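Local coordinates for extracellular solute-binding protein, family 1 (Bifidobacterium longum subsp. infantis, PDB 6FTH) that probably binds human milk oligosaccharides outside the cell and delivers them to an ABC transporter, as a solute-binding protein of the type 2 periplasmic-binding fold, at residues A[156-161]-A[309-314]; A[197-202]-A[294-299]; A[104-109]-A[339-344]. All coordinates share one frame; numbering follows the deposited sequence.

Contact 1. Residues A[156-161]-A[309-314]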
ATOM      1  N   PHE A 156      11.070   5.889  11.006  1.00 11.31           N
ATOM      2  CA  PHE A 156      12.527   5.838  11.058  1.00 11.03           C
ATOM      3  C   PHE A 156      13.083   6.935  11.957  1.00 12.33           C
ATOM      4  O   PHE A 156      12.531   8.038  12.045  1.00 13.00           O
ATOM      5  CB  PHE A 156      13.112   5.995   9.653  1.00 12.35           C
ATOM      6  CG  PHE A 156      12.664   4.929   8.695  1.00 10.47           C
ATOM      7  CD1 PHE A 156      12.889   3.598   8.976  1.00 12.72           C
ATOM      8  CD2 PHE A 156      11.997   5.257   7.525  1.00 14.55           C
ATOM      9  CE1 PHE A 156      12.473   2.597   8.088  1.00 12.82           C
ATOM     10  CE2 PHE A 156      11.578   4.267   6.643  1.00 13.89           C
ATOM     11  CZ  PHE A 156      11.799   2.933   6.939  1.00 12.30           C
ATOM     12  N   ILE A 157      14.209   6.635  12.607  1.00 11.58           N
ATOM     13  CA  ILE A 157      14.939   7.635  13.379  1.00 11.18           C
ATOM     14  C   ILE A 157      16.424   7.526  13.062  1.00 14.89           C
ATOM     15  O   ILE A 157      16.932   6.447  12.735  1.00 14.20           O
ATOM     16  CB  ILE A 157      14.660   7.514  14.885  1.00 12.60           C
ATOM     17  CG1 ILE A 157      15.134   8.750  15.656  1.00 13.17           C
ATOM     18  CG2 ILE A 157      15.261   6.269  15.462  1.00 13.71           C
ATOM     19  CD1 ILE A 157      14.405   8.891  16.960  1.00 12.55           C
ATOM     20  N   ASN A 158      17.114   8.665  13.150  1.00 12.21           N
ATOM     21  CA  ASN A 158      18.562   8.726  12.947  1.00 13.95           C
ATOM     22  C   ASN A 158      19.226   8.246  14.230  1.00 12.59           C
ATOM     23  O   ASN A 158      19.352   8.992  15.208  1.00 14.34           O
ATOM     24  CB  ASN A 158      19.021  10.121  12.546  1.00 12.88           C
ATOM     25  CG  ASN A 158      20.452  10.098  12.090  1.00 13.43           C
ATOM     26  OD1 ASN A 158      21.282   9.447  12.734  1.00 16.16           O
ATOM     27  ND2 ASN A 158      20.724  10.700  10.952  1.00 14.18           N
ATOM     28  N   LYS A 159      19.590   6.957  14.234  1.00 13.40           N
ATOM     29  CA  LYS A 159      20.252   6.337  15.366  1.00 14.20           C
ATOM     30  C   LYS A 159      21.667   6.892  15.570  1.00 14.21           C
ATOM     31  O   LYS A 159      22.142   6.958  16.712  1.00 15.50           O
ATOM     32  CB  LYS A 159      20.282   4.815  15.154  1.00 16.69           C
ATOM     33  CG  LYS A 159      20.828   4.004  16.339  1.00 18.42           C
ATOM     34  CD  LYS A 159      20.054   4.242  17.625  1.00 21.96           C
ATOM     35  CE  LYS A 159      20.254   3.138  18.651  1.00 26.01           C
ATOM     36  NZ  LYS A 159      21.713   2.893  18.932  1.00 25.96           N
ATOM     37  N   THR A 160      22.355   7.270  14.491  1.00 15.48           N
ATOM     38  CA  THR A 160      23.662   7.908  14.646  1.00 14.88           C
ATOM     39  C   THR A 160      23.533   9.177  15.477  1.00 15.73           C
ATOM     40  O   THR A 160      24.350   9.440  16.363  1.00 16.24           O
ATOM     41  CB  THR A 160      24.243   8.226  13.273  1.00 17.54           C
ATOM     42  OG1 THR A 160      24.477   6.998  12.574  1.00 18.52           O
ATOM     43  CG2 THR A 160      25.562   9.013  13.388  1.00 19.88           C
ATOM     44  N   TRP A 161      22.481   9.953  15.231  1.00 15.36           N
ATOM     45  CA  TRP A 161      22.248  11.157  16.028  1.00 15.70           C
ATOM     46  C   TRP A 161      21.922  10.817  17.477  1.00 16.75           C
ATOM     47  O   TRP A 161      22.428  11.461  18.406  1.00 15.95           O
ATOM     48  CB  TRP A 161      21.114  11.961  15.417  1.00 13.28           C
ATOM     49  CG  TRP A 161      21.372  12.638  14.113  1.00 13.79           C
ATOM     50  CD1 TRP A 161      22.509  12.574  13.334  1.00 14.80           C
ATOM     51  CD2 TRP A 161      20.484  13.533  13.439  1.00 14.92           C
ATOM     52  NE1 TRP A 161      22.356  13.360  12.229  1.00 16.41           N
ATOM     53  CE2 TRP A 161      21.129  13.963  12.260  1.00 16.37           C
ATOM     54  CE3 TRP A 161      19.200  14.003  13.716  1.00 14.29           C
ATOM     55  CZ2 TRP A 161      20.536  14.836  11.359  1.00 16.61           C
ATOM     56  CZ3 TRP A 161      18.604  14.877  12.829  1.00 15.69           C
ATOM     57  CH2 TRP A 161      19.270  15.288  11.657  1.00 14.64           C
ATOM     58  N   ASP A 309      22.523   3.937   6.463  1.00 19.55           N
ATOM     59  CA  ASP A 309      23.059   3.221   7.616  1.00 20.33           C
ATOM     60  C   ASP A 309      22.994   4.043   8.907  1.00 16.89           C
ATOM     61  O   ASP A 309      23.277   3.498   9.971  1.00 20.04           O
ATOM     62  CB  ASP A 309      24.477   2.669   7.389  1.00 25.80           C
ATOM     63  CG  ASP A 309      24.550   1.614   6.265  1.00 39.13           C
ATOM     64  OD1 ASP A 309      23.644   0.748   6.134  1.00 38.57           O
ATOM     65  OD2 ASP A 309      25.546   1.647   5.513  1.00 48.00           O
ATOM     66  N   GLN A 310      22.572   5.312   8.845  1.00 16.54           N
ATOM     67  CA  GLN A 310      22.338   6.097  10.058  1.00 17.62           C
ATOM     68  C   GLN A 310      20.951   5.862  10.649  1.00 16.84           C
ATOM     69  O   GLN A 310      20.697   6.328  11.762  1.00 15.58           O
ATOM     70  CB  GLN A 310      22.483   7.602   9.793  1.00 16.17           C
ATOM     71  CG  GLN A 310      23.827   8.017   9.194  1.00 17.48           C
ATOM     72  CD  GLN A 310      24.017   9.529   9.092  1.00 17.31           C
ATOM     73  OE1 GLN A 310      23.488  10.308   9.899  1.00 17.78           O
ATOM     74  NE2 GLN A 310      24.787   9.955   8.092  1.00 21.18           N
ATOM     75  N   TYR A 311      20.063   5.164   9.942  1.00 15.46           N
ATOM     76  CA  TYR A 311      18.643   5.149  10.289  1.00 13.26           C
ATOM     77  C   TYR A 311      18.177   3.748  10.637  1.00 14.39           C
ATOM     78  O   TYR A 311      18.582   2.763  10.001  1.00 15.95           O
ATOM     79  CB  TYR A 311      17.782   5.720   9.157  1.00 15.01           C
ATOM     80  CG  TYR A 311      17.971   7.200   8.975  1.00 15.00           C
ATOM     81  CD1 TYR A 311      19.016   7.694   8.202  1.00 15.12           C
ATOM     82  CD2 TYR A 311      17.135   8.105   9.598  1.00 13.40           C
ATOM     83  CE1 TYR A 311      19.195   9.056   8.035  1.00 15.53           C
ATOM     84  CE2 TYR A 311      17.291   9.471   9.426  1.00 16.05           C
ATOM     85  CZ  TYR A 311      18.346   9.946   8.658  1.00 16.18           C
ATOM     86  OH  TYR A 311      18.536  11.309   8.503  1.00 16.97           O
ATOM     87  N   ILE A 312      17.293   3.677  11.636  1.00 13.91           N
ATOM     88  CA  ILE A 312      16.645   2.426  12.006  1.00 13.41           C
ATOM     89  C   ILE A 312      15.135   2.616  12.065  1.00 11.91           C
ATOM     90  O   ILE A 312      14.641   3.735  12.315  1.00 12.59           O
ATOM     91  CB  ILE A 312      17.154   1.885  13.349  1.00 13.58           C
ATOM     92  CG1 ILE A 312      16.760   2.819  14.504  1.00 15.70           C
ATOM     93  CG2 ILE A 312      18.680   1.697  13.283  1.00 13.86           C
ATOM     94  CD1 ILE A 312      17.105   2.298  15.895  1.00 15.82           C
ATOM     95  N   PRO A 313      14.365   1.546  11.871  1.00 12.19           N
ATOM     96  CA  PRO A 313      12.928   1.605  12.140  1.00 11.94           C
ATOM     97  C   PRO A 313      12.738   1.416  13.629  1.00 12.32           C
ATOM     98  O   PRO A 313      13.372   0.547  14.237  1.00 14.65           O
ATOM     99  CB  PRO A 313      12.379   0.388  11.376  1.00 12.47           C
ATOM    100  CG  PRO A 313      13.614  -0.347  10.786  1.00 13.33           C
ATOM    101  CD  PRO A 313      14.796   0.189  11.520  1.00 12.36           C
ATOM    102  N   ILE A 314      11.866   2.227  14.217  1.00 12.31           N
ATOM    103  CA  ILE A 314      11.540   2.063  15.631  1.00 13.54           C
ATOM    104  C   ILE A 314      10.069   1.770  15.870  1.00 12.12           C
ATOM    105  O   ILE A 314       9.194   2.273  15.146  1.00 11.24           O
ATOM    106  CB  ILE A 314      11.927   3.287  16.474  1.00 12.72           C
ATOM    107  CG1 ILE A 314      11.259   4.549  15.941  1.00 12.79           C
ATOM    108  CG2 ILE A 314      13.442   3.400  16.546  1.00 15.02           C
ATOM    109  CD1 ILE A 314      11.365   5.739  16.891  1.00 15.82           C
TER
HETATM  110  O   HOH W   1      24.562  12.726  10.504  1.00 21.43           O

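Contact 2. Residues A[197-202]-A[294-299]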
ATOM      1  N   ILE A 197      16.167  19.025  10.436  1.00 14.95           N
ATOM      2  CA  ILE A 197      14.712  18.937  10.509  1.00 15.17           C
ATOM      3  C   ILE A 197      14.411  17.818  11.496  1.00 14.73           C
ATOM      4  O   ILE A 197      14.588  16.641  11.151  1.00 15.86           O
ATOM      5  CB  ILE A 197      14.125  18.616   9.130  1.00 15.53           C
ATOM      6  CG1 ILE A 197      14.487  19.706   8.112  1.00 19.70           C
ATOM      7  CG2 ILE A 197      12.603  18.479   9.235  1.00 16.89           C
ATOM      8  CD1 ILE A 197      14.180  19.353   6.644  1.00 21.30           C
ATOM      9  N   PRO A 198      14.005  18.118  12.736  1.00 13.94           N
ATOM     10  CA  PRO A 198      13.884  17.035  13.715  1.00 15.45           C
ATOM     11  C   PRO A 198      12.942  15.936  13.269  1.00 14.65           C
ATOM     12  O   PRO A 198      13.311  14.760  13.325  1.00 13.63           O
ATOM     13  CB  PRO A 198      13.429  17.770  14.975  1.00 13.35           C
ATOM     14  CG  PRO A 198      14.008  19.146  14.800  1.00 15.10           C
ATOM     15  CD  PRO A 198      13.820  19.436  13.371  1.00 16.60           C
ATOM     16  N   MET A 199      11.739  16.298  12.846  1.00 14.60           N
ATOM     17  CA  MET A 199      10.767  15.358  12.306  1.00 13.71           C
ATOM     18  C   MET A 199      10.158  15.991  11.059  1.00 12.28           C
ATOM     19  O   MET A 199       9.805  17.175  11.081  1.00 15.39           O
ATOM     20  CB  MET A 199       9.679  15.068  13.346  1.00 14.21           C
ATOM     21  CG  MET A 199       8.623  14.120  12.852  1.00 14.39           C
ATOM     22  SD  MET A 199       7.565  13.562  14.214  1.00 15.40           S
ATOM     23  CE  MET A 199       6.548  12.298  13.385  1.00 15.54           C
ATOM     24  N   ASN A 200      10.057  15.210   9.980  1.00 13.05           N
ATOM     25  CA  ASN A 200       9.435  15.643   8.743  1.00 13.40           C
ATOM     26  C   ASN A 200       8.214  14.783   8.452  1.00 14.63           C
ATOM     27  O   ASN A 200       8.275  13.552   8.560  1.00 15.64           O
ATOM     28  CB  ASN A 200      10.410  15.590   7.575  1.00 15.00           C
ATOM     29  CG  ASN A 200      10.155  16.699   6.579  1.00 19.21           C
ATOM     30  OD1 ASN A 200       9.184  17.441   6.691  1.00 20.63           O
ATOM     31  ND2 ASN A 200      10.996  16.785   5.576  1.00 19.47           N
ATOM     32  N   ILE A 201       7.108  15.439   8.101  1.00 16.07           N
ATOM     33  CA  ILE A 201       5.864  14.758   7.787  1.00 13.82           C
ATOM     34  C   ILE A 201       5.361  15.251   6.435  1.00 15.26           C
ATOM     35  O   ILE A 201       5.625  16.387   6.024  1.00 15.43           O
ATOM     36  CB  ILE A 201       4.791  14.963   8.891  1.00 15.16           C
ATOM     37  CG1 ILE A 201       4.558  16.452   9.183  1.00 13.71           C
ATOM     38  CG2 ILE A 201       5.180  14.224  10.169  1.00 16.77           C
ATOM     39  CD1 ILE A 201       3.291  16.737  10.008  1.00 14.50           C
ATOM     40  N   ARG A 202       4.633  14.379   5.750  1.00 13.61           N
ATOM     41  CA  ARG A 202       3.984  14.677   4.483  1.00 15.57           C
ATOM     42  C   ARG A 202       2.762  15.555   4.683  1.00 18.30           C
ATOM     43  O   ARG A 202       2.091  15.500   5.717  1.00 15.11           O
ATOM     44  CB  ARG A 202       3.465  13.384   3.852  1.00 17.82           C
ATOM     45  CG  ARG A 202       4.538  12.524   3.202  1.00 19.40           C
ATOM     46  CD  ARG A 202       3.927  11.300   2.507  1.00 20.22           C
ATOM     47  NE  ARG A 202       4.772  10.849   1.394  1.00 21.48           N
ATOM     48  CZ  ARG A 202       4.406   9.975   0.461  1.00 27.32           C
ATOM     49  NH1 ARG A 202       3.203   9.411   0.494  1.00 21.28           N
ATOM     50  NH2 ARG A 202       5.251   9.670  -0.518  1.00 26.38           N
ATOM     51  N   VAL A 294      13.542  12.208  12.148  1.00 12.97           N
ATOM     52  CA  VAL A 294      12.449  11.235  12.216  1.00 13.04           C
ATOM     53  C   VAL A 294      11.557  11.419  10.990  1.00 11.94           C
ATOM     54  O   VAL A 294      11.205  12.547  10.636  1.00 12.89           O
ATOM     55  CB  VAL A 294      11.630  11.417  13.514  1.00 12.47           C
ATOM     56  CG1 VAL A 294      10.356  10.541  13.473  1.00 14.51           C
ATOM     57  CG2 VAL A 294      12.468  11.100  14.747  1.00 13.09           C
ATOM     58  N   SER A 295      11.178  10.318  10.351  1.00 12.06           N
ATOM     59  CA  SER A 295      10.244  10.383   9.234  1.00 11.07           C
ATOM     60  C   SER A 295       9.542   9.040   9.091  1.00 12.58           C
ATOM     61  O   SER A 295       9.956   8.035   9.672  1.00 14.36           O
ATOM     62  CB  SER A 295      10.923  10.795   7.924  1.00 15.83           C
ATOM     63  OG  SER A 295      11.794   9.784   7.486  1.00 16.22           O
ATOM     64  N   PHE A 296       8.463   9.035   8.314  1.00 11.27           N
ATOM     65  CA  PHE A 296       7.753   7.802   7.995  1.00 12.11           C
ATOM     66  C   PHE A 296       8.072   7.372   6.576  1.00 12.37           C
ATOM     67  O   PHE A 296       8.207   8.215   5.680  1.00 13.58           O
ATOM     68  CB  PHE A 296       6.240   7.989   8.160  1.00 11.10           C
ATOM     69  CG  PHE A 296       5.814   8.336   9.553  1.00 11.80           C
ATOM     70  CD1 PHE A 296       5.817   7.386  10.554  1.00 13.51           C
ATOM     71  CD2 PHE A 296       5.387   9.615   9.864  1.00 12.10           C
ATOM     72  CE1 PHE A 296       5.410   7.722  11.842  1.00 14.49           C
ATOM     73  CE2 PHE A 296       4.983   9.958  11.133  1.00 11.42           C
ATOM     74  CZ  PHE A 296       4.973   9.019  12.121  1.00 10.49           C
ATOM     75  N   GLY A 297       8.185   6.068   6.355  1.00 11.95           N
ATOM     76  CA  GLY A 297       8.502   5.610   5.020  1.00 10.62           C
ATOM     77  C   GLY A 297       8.432   4.108   4.878  1.00 13.40           C
ATOM     78  O   GLY A 297       7.939   3.395   5.759  1.00 13.15           O
ATOM     79  N   TRP A 298       8.951   3.634   3.739  1.00 13.56           N
ATOM     80  CA  TRP A 298       8.897   2.242   3.290  1.00 12.91           C
ATOM     81  C   TRP A 298      10.105   1.439   3.746  1.00 13.25           C
ATOM     82  O   TRP A 298       9.951   0.350   4.309  1.00 13.73           O
ATOM     83  CB  TRP A 298       8.847   2.249   1.754  1.00 13.44           C
ATOM     84  CG  TRP A 298       8.974   0.931   1.068  1.00 13.67           C
ATOM     85  CD1 TRP A 298      10.115   0.397   0.528  1.00 15.71           C
ATOM     86  CD2 TRP A 298       7.933  -0.005   0.805  1.00 13.93           C
ATOM     87  NE1 TRP A 298       9.842  -0.828  -0.046  1.00 14.88           N
ATOM     88  CE2 TRP A 298       8.507  -1.095   0.115  1.00 13.67           C
ATOM     89  CE3 TRP A 298       6.568  -0.035   1.091  1.00 16.13           C
ATOM     90  CZ2 TRP A 298       7.760  -2.183  -0.324  1.00 14.23           C
ATOM     91  CZ3 TRP A 298       5.829  -1.135   0.660  1.00 14.97           C
ATOM     92  CH2 TRP A 298       6.428  -2.187  -0.024  1.00 15.77           C
ATOM     93  N   SER A 299      11.313   1.956   3.505  1.00 13.49           N
ATOM     94  CA  SER A 299      12.554   1.302   3.923  1.00 13.26           C
ATOM     95  C   SER A 299      13.627   2.373   4.064  1.00 12.71           C
ATOM     96  O   SER A 299      13.513   3.453   3.483  1.00 14.55           O
ATOM     97  CB  SER A 299      13.009   0.247   2.912  1.00 16.44           C
ATOM     98  OG  SER A 299      13.487   0.888   1.749  1.00 16.09           O
TER
HETATM   99  O   HOH W   2       7.431  11.423   7.078  1.00 15.87           O

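Contact 3. Residues A[104-109]-A[339-344]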
ATOM      1  N   GLU A 104     -16.538 -11.859 -16.952  1.00 19.93           N
ATOM      2  CA  GLU A 104     -16.741 -13.254 -16.595  1.00 22.46           C
ATOM      3  C   GLU A 104     -16.578 -13.440 -15.092  1.00 20.88           C
ATOM      4  O   GLU A 104     -15.634 -12.923 -14.485  1.00 19.88           O
ATOM      5  CB  GLU A 104     -15.689 -14.100 -17.316  1.00 21.73           C
ATOM      6  CG  GLU A 104     -15.710 -15.585 -16.985  1.00 24.82           C
ATOM      7  CD  GLU A 104     -16.542 -16.369 -17.965  1.00 28.20           C
ATOM      8  OE1 GLU A 104     -17.296 -15.743 -18.743  1.00 25.96           O
ATOM      9  OE2 GLU A 104     -16.430 -17.609 -17.953  1.00 31.87           O
ATOM     10  N   ASP A 105     -17.481 -14.213 -14.497  1.00 21.61           N
ATOM     11  CA  ASP A 105     -17.352 -14.626 -13.097  1.00 20.60           C
ATOM     12  C   ASP A 105     -16.359 -15.778 -13.063  1.00 23.18           C
ATOM     13  O   ASP A 105     -16.705 -16.928 -13.349  1.00 22.03           O
ATOM     14  CB  ASP A 105     -18.709 -15.042 -12.541  1.00 24.19           C
ATOM     15  CG  ASP A 105     -18.641 -15.549 -11.099  1.00 23.71           C
ATOM     16  OD1 ASP A 105     -17.557 -15.568 -10.474  1.00 21.16           O
ATOM     17  OD2 ASP A 105     -19.698 -15.968 -10.590  1.00 24.77           O
ATOM     18  N   LEU A 106     -15.108 -15.462 -12.728  1.00 18.99           N
ATOM     19  CA  LEU A 106     -14.030 -16.439 -12.744  1.00 18.30           C
ATOM     20  C   LEU A 106     -14.159 -17.491 -11.653  1.00 19.21           C
ATOM     21  O   LEU A 106     -13.491 -18.528 -11.737  1.00 20.94           O
ATOM     22  CB  LEU A 106     -12.692 -15.710 -12.601  1.00 17.52           C
ATOM     23  CG  LEU A 106     -12.374 -14.741 -13.736  1.00 18.81           C
ATOM     24  CD1 LEU A 106     -11.259 -13.770 -13.344  1.00 19.91           C
ATOM     25  CD2 LEU A 106     -11.987 -15.534 -14.990  1.00 19.62           C
ATOM     26  N   SER A 107     -14.991 -17.264 -10.634  1.00 20.43           N
ATOM     27  CA  SER A 107     -15.194 -18.300  -9.629  1.00 20.74           C
ATOM     28  C   SER A 107     -15.770 -19.575 -10.233  1.00 24.34           C
ATOM     29  O   SER A 107     -15.585 -20.651  -9.655  1.00 25.77           O
ATOM     30  CB  SER A 107     -16.133 -17.809  -8.530  1.00 23.48           C
ATOM     31  OG  SER A 107     -17.471 -17.747  -8.999  1.00 24.89           O
ATOM     32  N   LYS A 108     -16.464 -19.473 -11.374  1.00 21.13           N
ATOM     33  CA  LYS A 108     -17.028 -20.629 -12.067  1.00 22.12           C
ATOM     34  C   LYS A 108     -16.015 -21.324 -12.963  1.00 26.54           C
ATOM     35  O   LYS A 108     -16.324 -22.393 -13.498  1.00 24.74           O
ATOM     36  CB  LYS A 108     -18.204 -20.202 -12.955  1.00 25.72           C
ATOM     37  CG  LYS A 108     -19.363 -19.519 -12.220  1.00 28.86           C
ATOM     38  CD  LYS A 108     -19.968 -20.436 -11.172  1.00 39.32           C
ATOM     39  CE  LYS A 108     -21.206 -19.815 -10.528  1.00 39.81           C
ATOM     40  NZ  LYS A 108     -20.870 -18.584  -9.746  1.00 48.59           N
ATOM     41  N   ASP A 109     -14.825 -20.742 -13.136  1.00 21.59           N
ATOM     42  CA  ASP A 109     -13.836 -21.205 -14.102  1.00 23.32           C
ATOM     43  C   ASP A 109     -12.580 -21.758 -13.439  1.00 19.69           C
ATOM     44  O   ASP A 109     -11.578 -21.990 -14.125  1.00 21.44           O
ATOM     45  CB  ASP A 109     -13.436 -20.056 -15.036  1.00 21.73           C
ATOM     46  CG  ASP A 109     -14.575 -19.580 -15.910  1.00 26.85           C
ATOM     47  OD1 ASP A 109     -15.453 -20.408 -16.228  1.00 26.61           O
ATOM     48  OD2 ASP A 109     -14.590 -18.387 -16.291  1.00 25.34           O
ATOM     49  N   ASP A 339      -6.397  -6.235  -8.517  1.00 14.78           N
ATOM     50  CA  ASP A 339      -6.832  -5.796  -9.837  1.00 15.61           C
ATOM     51  C   ASP A 339      -6.049  -6.462 -10.966  1.00 14.46           C
ATOM     52  O   ASP A 339      -5.751  -5.831 -11.975  1.00 15.56           O
ATOM     53  CB  ASP A 339      -6.689  -4.280  -9.960  1.00 15.07           C
ATOM     54  CG  ASP A 339      -5.245  -3.818  -9.955  1.00 17.65           C
ATOM     55  OD1 ASP A 339      -4.395  -4.422  -9.266  1.00 15.83           O
ATOM     56  OD2 ASP A 339      -4.936  -2.828 -10.637  1.00 17.43           O
ATOM     57  N   ARG A 340      -5.725  -7.738 -10.852  1.00 11.73           N
ATOM     58  CA  ARG A 340      -4.644  -8.272 -11.674  1.00 11.25           C
ATOM     59  C   ARG A 340      -5.054  -9.194 -12.825  1.00 13.36           C
ATOM     60  O   ARG A 340      -4.193  -9.581 -13.621  1.00 15.23           O
ATOM     61  CB  ARG A 340      -3.568  -8.868 -10.766  1.00 13.03           C
ATOM     62  CG  ARG A 340      -2.988  -7.815  -9.827  1.00 12.25           C
ATOM     63  CD  ARG A 340      -2.188  -6.780 -10.615  1.00 13.25           C
ATOM     64  NE  ARG A 340      -1.836  -5.569  -9.881  1.00 15.35           N
ATOM     65  CZ  ARG A 340      -0.689  -5.387  -9.239  1.00 13.77           C
ATOM     66  NH1 ARG A 340       0.228  -6.360  -9.149  1.00 12.83           N
ATOM     67  NH2 ARG A 340      -0.458  -4.213  -8.644  1.00 16.88           N
ATOM     68  N   PHE A 341      -6.325  -9.537 -12.967  1.00 11.86           N
ATOM     69  CA  PHE A 341      -6.773 -10.259 -14.157  1.00 15.05           C
ATOM     70  C   PHE A 341      -8.284 -10.227 -14.244  1.00 13.91           C
ATOM     71  O   PHE A 341      -8.968 -10.690 -13.321  1.00 14.10           O
ATOM     72  CB  PHE A 341      -6.320 -11.728 -14.100  1.00 14.99           C
ATOM     73  CG  PHE A 341      -6.625 -12.521 -15.355  1.00 14.93           C
ATOM     74  CD1 PHE A 341      -7.903 -13.013 -15.601  1.00 15.60           C
ATOM     75  CD2 PHE A 341      -5.625 -12.784 -16.281  1.00 15.81           C
ATOM     76  CE1 PHE A 341      -8.182 -13.742 -16.755  1.00 19.43           C
ATOM     77  CE2 PHE A 341      -5.902 -13.506 -17.445  1.00 18.40           C
ATOM     78  CZ  PHE A 341      -7.186 -13.966 -17.682  1.00 17.58           C
ATOM     79  N   SER A 342      -8.831  -9.714 -15.343  1.00 15.84           N
ATOM     80  CA  SER A 342     -10.264  -9.800 -15.579  1.00 16.05           C
ATOM     81  C   SER A 342     -10.503 -10.194 -17.030  1.00 16.04           C
ATOM     82  O   SER A 342      -9.749  -9.786 -17.915  1.00 16.08           O
ATOM     83  CB  SER A 342     -10.983  -8.472 -15.285  1.00 16.24           C
ATOM     84  OG  SER A 342     -10.971  -8.142 -13.897  1.00 15.18           O
ATOM     85  N   LEU A 343     -11.525 -11.014 -17.243  1.00 16.38           N
ATOM     86  CA  LEU A 343     -11.867 -11.583 -18.545  1.00 18.00           C
ATOM     87  C   LEU A 343     -13.192 -10.992 -18.999  1.00 16.72           C
ATOM     88  O   LEU A 343     -14.167 -11.009 -18.248  1.00 18.48           O
ATOM     89  CB  LEU A 343     -12.024 -13.101 -18.422  1.00 16.15           C
ATOM     90  CG  LEU A 343     -12.451 -13.931 -19.637  1.00 19.28           C
ATOM     91  CD1 LEU A 343     -11.510 -13.742 -20.813  1.00 20.42           C
ATOM     92  CD2 LEU A 343     -12.532 -15.402 -19.257  1.00 20.08           C
ATOM     93  N   SER A 344     -13.234 -10.492 -20.227  1.00 16.84           N
ATOM     94  CA  SER A 344     -14.483  -9.978 -20.769  1.00 18.22           C
ATOM     95  C   SER A 344     -15.497 -11.104 -20.899  1.00 20.82           C
ATOM     96  O   SER A 344     -15.179 -12.200 -21.370  1.00 19.74           O
ATOM     97  CB  SER A 344     -14.247  -9.380 -22.157  1.00 20.58           C
ATOM     98  OG  SER A 344     -15.489  -9.134 -22.794  1.00 28.15           O
TER
HETATM   99  O   HOH W   3     -13.345 -11.435 -15.016  1.00 17.63           O

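Contact 1. Residues A[156-161]-A[309-314]
Antiparallel strand pairing joins Phe156, Ile157 and Asn158 to Pro313, Ile312 and Tyr311 at the border of a mixed sheet, in one lobe of a fold consistent with type 2 periplasmic binding proteins. Strand 311-313 is outermost in this sheet. Ile157 and Ile312 form the hydrogen-bonded pair, with Ile157 N 2.9 Å from Ile312 O and Ile312 N 3.0 Å from Ile157 O. Their side chains lie side by side, and Ile157 CG2 also touches Ile314 CG2 at 3.6 Å. Asn158 and Tyr311 occupy the other face with Phe156 and Pro313. Asn158 is the N-cap of helix 159-165: chi1 of -169° sets CG anti to the backbone N, and Asn158 OD1 accepts from Trp161 N at 2.8 Å, the donor standing above the carbonyl plane. Asn158 ND2 lies over a face of the Trp161 ring, toward the rim, and gives Gln310 OE1 a nearly straight bond of 3.0 Å; the same ND2 bonds weakly to Tyr311 OH, a hydroxyl with its stronger partner in Thr292 O. A water at the indole edge accepts from Trp161 NE1 (2.9 Å) and donates to Gln310 OE1 (2.7 Å).

Contact 2. Residues A[197-202]-A[294-299]
With CG anti to the backbone N (chi1 179°) and the chain extended beyond it, Met199 passes Val294 and brings its methyl to the ring of Phe296. In Val294, chi1 of 171° sets CG1 anti to the backbone N, where it lies 4.0 Å from Met199 CG and also near the sulfur. The Phe296 ring receives Met199 CE at CE2, 3.6 Å away, with CZ a little farther. Ile201 CG2 adds a looser touch near the plane of the same ring, at its edge, 4.4 Å from Phe296 CE2. An alanine in place of Met199 would probably open a gap between Val294 CG1 and the Phe296 ring, leaving both without the thioether chain that links them.

The two backbones run parallel, Met199 pairing with Val294. Val294 O takes a nearly straight bond from Asn200 N at 3.0 Å and a CA-H...O contact from Met199, so the one carbonyl is met twice. Val294 N donates only weakly to Pro198 O, 2.8 Å away, just where the first segment turns its corner. Beyond Asn200 the two chains separate, and a water bridges them: it donates to Asn200 O at 2.7 Å and accepts from Phe296 N at 2.9 Å. Asn200 turns its amide away from strand 292-297, ND2 bonding to Gln283 and Asp282.

Strand 197-199 is outermost in the sheet, and 292-297 separates it from 154-158, whose Met155 touches Val294 and Phe296. Leu180 of helix 173-185 packs on Pro198, Met199 and Val294, while Tyr258 of helix 249-263 meets Met199, Ile201 and Phe296.

Contact 3. Residues A[104-109]-A[339-344]
Glu104 meets Leu343 through both backbone and side chain, where a loop with an Asx turn and a short 3-10 segment lies against strand 339-343, outermost strand of a mixed sheet. Glu104 N donates to Leu343 O at 2.8 Å with an N-H...O angle of 170°. The two side chains run side by side, pointing the same way, with Glu104 CG 3.9 Å from Leu343 CD2. A bend at chi2 (94°) then turns CD out of line with the rest of the chain; OE1 forms a salt bridge with Lys350. Beside the direct backbone bond, a water lies close to Glu104 O and accepts from Leu343 N at 2.9 Å.

Asp105 turns away from the strand and organises the loop instead. Asp105 OD1 takes Ser107 OG on the syn side at 2.6 Å; from the same face it also accepts from Ser107 N, and this backbone bond makes the Asx turn. Met137 N donates to this oxygen as well. Leu106 points back toward the strand. Leu106 CD1 lies at the edge of the Phe341 ring, 4.1 Å from Phe341 CD1, the two side chains crossing at about a right angle, and Leu106 CD2 is 4.2 Å from Leu343 CB. Phe341 is itself part of a classic beta bulge: it and Arg340 both face Leu140 of strand 140-143. Lys108 NZ reaches back to Asp105 OD2 in a salt bridge of 3.0 Å. After the 3-10 residues 106-108, Asp109 comes round to Glu104, with Asp109 OD2 2.6 Å from Glu104 OE2.

In the fold
Contacts 1 and 2 share a sheet and touch: their centres are 11 Å apart, and Phe156 N lies 2.8 Å from Ser295 O, a probable hydrogen bond between neighbouring strands 154-158 and 292-297. The Phe156 ring also packs on the backbone of Gly297 and Ser299. In that sheet contact 1 lies at the border formed by strand 311-313 and contact 2 at the opposite border, formed by 197-199. Contact 3 belongs to another sheet across the chain's centre, with its centre about 45 Å from that of contact 1 and 40 Å from that of contact 2. Type 2 binding proteins hold their ligand between two lobes, and a sugar would probably be held in that cleft.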